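Local coordinates for MMS19 nucleotide excision repair protein homolog (Mus musculus, PDB 6TBL) that is the C-terminal HEAT-repeat part of a protein that probably helps insert iron-sulfur clusters into proteins of DNA metabolism and genome integrity, at residues 46-49 with 50-54. Numbering follows the deposited sequence.
Sequences HVDT and LVTKF
The amide of Leu50 donates to His46 O at 2.9 Å and that of Val51 to Val47 O at 2.7 Å, the second bond almost straight at 176°; residues 46-49 and 50-54 are continuous in the chain, and these bonds form the first turn of helix 47-57, with His46 at the N-cap position. The i to i+4 pattern continues as Thr52 N meets Asp48 O and Lys53 N donates to Thr49 O. Asp48 O has a second donor in the Thr52 hydroxyl: OG1 stands beside its own backbone N (chi1 -49°), which brings it back over the preceding turn, to the carbonyl. The 2.5 Å between Thr52 OG1 and Asp48 O is very short and its exact length doubtful, but the oxygen probably takes both bonds. The carboxylate of Asp48 turns to another partner, with OD1 bonded to Tyr87 OH. On the buried side Val47 and Val51 lie side by side, CG1 of the first touching CG2 of the second at 3.8 Å. In Leu50, CG likewise stands beside the backbone N (chi1 -73°), which lays the branch alongside the His46 carbonyl, CG 3.1 Å from His46 O, while the side chain packs on Leu14 of helix 9-16 and Leu36 of helix 22-38. Replacing Leu50 by an alanine would probably open a gap between these helices, leaving Leu14 and Leu36 without their shared apolar partner. Val51 and Phe54 face Leu76 of helix 63-76, whereas Thr52 lies on the exposed side. This division into a polar face and an apolar face is the amphipathic pattern of a helix in a HEAT repeat, here the third, stacked against its neighbours in an alpha-solenoid.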
ATOM      1  N   HIS A  46      33.041 -13.483   2.391  1.00103.09           N
ATOM      2  CA  HIS A  46      32.145 -14.615   2.211  1.00103.02           C
ATOM      3  C   HIS A  46      30.697 -14.256   2.522  1.00 98.48           C
ATOM      4  O   HIS A  46      29.923 -15.114   2.946  1.00101.31           O
ATOM      5  CB  HIS A  46      32.613 -15.788   3.074  1.00 98.05           C
ATOM      6  CG  HIS A  46      34.092 -16.017   3.020  1.00106.80           C
ATOM      7  ND1 HIS A  46      34.989 -15.260   3.744  1.00109.20           N
ATOM      8  CD2 HIS A  46      34.833 -16.909   2.319  1.00109.66           C
ATOM      9  CE1 HIS A  46      36.217 -15.678   3.494  1.00109.97           C
ATOM     10  NE2 HIS A  46      36.150 -16.680   2.635  1.00110.87           N
ATOM     11  N   VAL A  47      30.315 -12.994   2.306  1.00 92.86           N
ATOM     12  CA  VAL A  47      28.966 -12.550   2.650  1.00100.25           C
ATOM     13  C   VAL A  47      27.922 -13.347   1.881  1.00101.76           C
ATOM     14  O   VAL A  47      26.900 -13.763   2.443  1.00104.72           O
ATOM     15  CB  VAL A  47      28.815 -11.038   2.400  1.00106.91           C
ATOM     16  CG1 VAL A  47      27.353 -10.639   2.462  1.00108.71           C
ATOM     17  CG2 VAL A  47      29.600 -10.260   3.426  1.00111.81           C
ATOM     18  N   ASP A  48      28.166 -13.590   0.592  1.00101.26           N
ATOM     19  CA  ASP A  48      27.151 -14.237  -0.232  1.00104.99           C
ATOM     20  C   ASP A  48      26.828 -15.634   0.278  1.00103.46           C
ATOM     21  O   ASP A  48      25.653 -16.008   0.382  1.00102.44           O
ATOM     22  CB  ASP A  48      27.605 -14.292  -1.688  1.00110.98           C
ATOM     23  CG  ASP A  48      26.471 -14.631  -2.632  1.00114.64           C
ATOM     24  OD1 ASP A  48      25.730 -13.704  -3.030  1.00117.26           O
ATOM     25  OD2 ASP A  48      26.310 -15.825  -2.963  1.00116.14           O
ATOM     26  N   THR A  49      27.854 -16.418   0.615  1.00 99.16           N
ATOM     27  CA  THR A  49      27.601 -17.752   1.144  1.00 97.33           C
ATOM     28  C   THR A  49      27.150 -17.712   2.601  1.00 93.97           C
ATOM     29  O   THR A  49      26.429 -18.614   3.045  1.00 91.38           O
ATOM     30  CB  THR A  49      28.846 -18.630   0.981  1.00 97.61           C
ATOM     31  OG1 THR A  49      28.569 -19.955   1.450  1.00 98.84           O
ATOM     32  CG2 THR A  49      30.022 -18.056   1.752  1.00 94.23           C
ATOM     33  N   LEU A  50      27.546 -16.684   3.355  1.00 88.86           N
ATOM     34  CA  LEU A  50      27.050 -16.541   4.720  1.00 82.57           C
ATOM     35  C   LEU A  50      25.559 -16.224   4.725  1.00 84.72           C
ATOM     36  O   LEU A  50      24.778 -16.871   5.433  1.00 84.56           O
ATOM     37  CB  LEU A  50      27.837 -15.458   5.463  1.00 72.44           C
ATOM     38  CG  LEU A  50      29.273 -15.805   5.875  1.00 81.75           C
ATOM     39  CD1 LEU A  50      30.018 -14.566   6.361  1.00 79.27           C
ATOM     40  CD2 LEU A  50      29.304 -16.902   6.931  1.00 71.47           C
ATOM     41  N   VAL A  51      25.148 -15.234   3.930  1.00 84.44           N
ATOM     42  CA  VAL A  51      23.735 -14.869   3.852  1.00 82.34           C
ATOM     43  C   VAL A  51      22.906 -16.052   3.367  1.00 86.17           C
ATOM     44  O   VAL A  51      21.855 -16.371   3.936  1.00 84.65           O
ATOM     45  CB  VAL A  51      23.547 -13.640   2.943  1.00 79.94           C
ATOM     46  CG1 VAL A  51      22.074 -13.400   2.675  1.00 72.61           C
ATOM     47  CG2 VAL A  51      24.177 -12.415   3.574  1.00 77.81           C
ATOM     48  N   THR A  52      23.375 -16.725   2.316  1.00 90.81           N
ATOM     49  CA  THR A  52      22.615 -17.828   1.737  1.00 91.55           C
ATOM     50  C   THR A  52      22.391 -18.942   2.753  1.00 89.64           C
ATOM     51  O   THR A  52      21.250 -19.353   3.000  1.00 83.54           O
ATOM     52  CB  THR A  52      23.337 -18.368   0.502  1.00 96.73           C
ATOM     53  OG1 THR A  52      23.688 -17.281  -0.362  1.00104.51           O
ATOM     54  CG2 THR A  52      22.445 -19.337  -0.255  1.00 96.95           C
ATOM     55  N   LYS A  53      23.473 -19.432   3.364  1.00 87.98           N
ATOM     56  CA  LYS A  53      23.369 -20.601   4.232  1.00 88.63           C
ATOM     57  C   LYS A  53      22.656 -20.277   5.539  1.00 90.22           C
ATOM     58  O   LYS A  53      21.901 -21.107   6.058  1.00 93.62           O
ATOM     59  CB  LYS A  53      24.756 -21.179   4.502  1.00 89.23           C
ATOM     60  CG  LYS A  53      25.346 -21.905   3.313  1.00 95.02           C
ATOM     61  CD  LYS A  53      24.383 -22.967   2.809  1.00104.10           C
ATOM     62  CE  LYS A  53      24.867 -23.587   1.512  1.00110.84           C
ATOM     63  NZ  LYS A  53      23.876 -24.559   0.978  1.00116.35           N
ATOM     64  N   PHE A  54      22.887 -19.082   6.089  1.00 90.32           N
ATOM     65  CA  PHE A  54      22.190 -18.697   7.313  1.00 83.85           C
ATOM     66  C   PHE A  54      20.681 -18.680   7.104  1.00 87.75           C
ATOM     67  O   PHE A  54      19.922 -19.139   7.966  1.00 83.46           O
ATOM     68  CB  PHE A  54      22.676 -17.330   7.798  1.00 78.58           C
ATOM     69  CG  PHE A  54      24.068 -17.339   8.368  1.00 78.17           C
ATOM     70  CD1 PHE A  54      24.709 -18.532   8.662  1.00 75.77           C
ATOM     71  CD2 PHE A  54      24.730 -16.149   8.619  1.00 77.77           C
ATOM     72  CE1 PHE A  54      25.988 -18.534   9.186  1.00 74.37           C
ATOM     73  CE2 PHE A  54      26.009 -16.145   9.143  1.00 78.04           C
ATOM     74  CZ  PHE A  54      26.638 -17.339   9.429  1.00 72.18           C
TER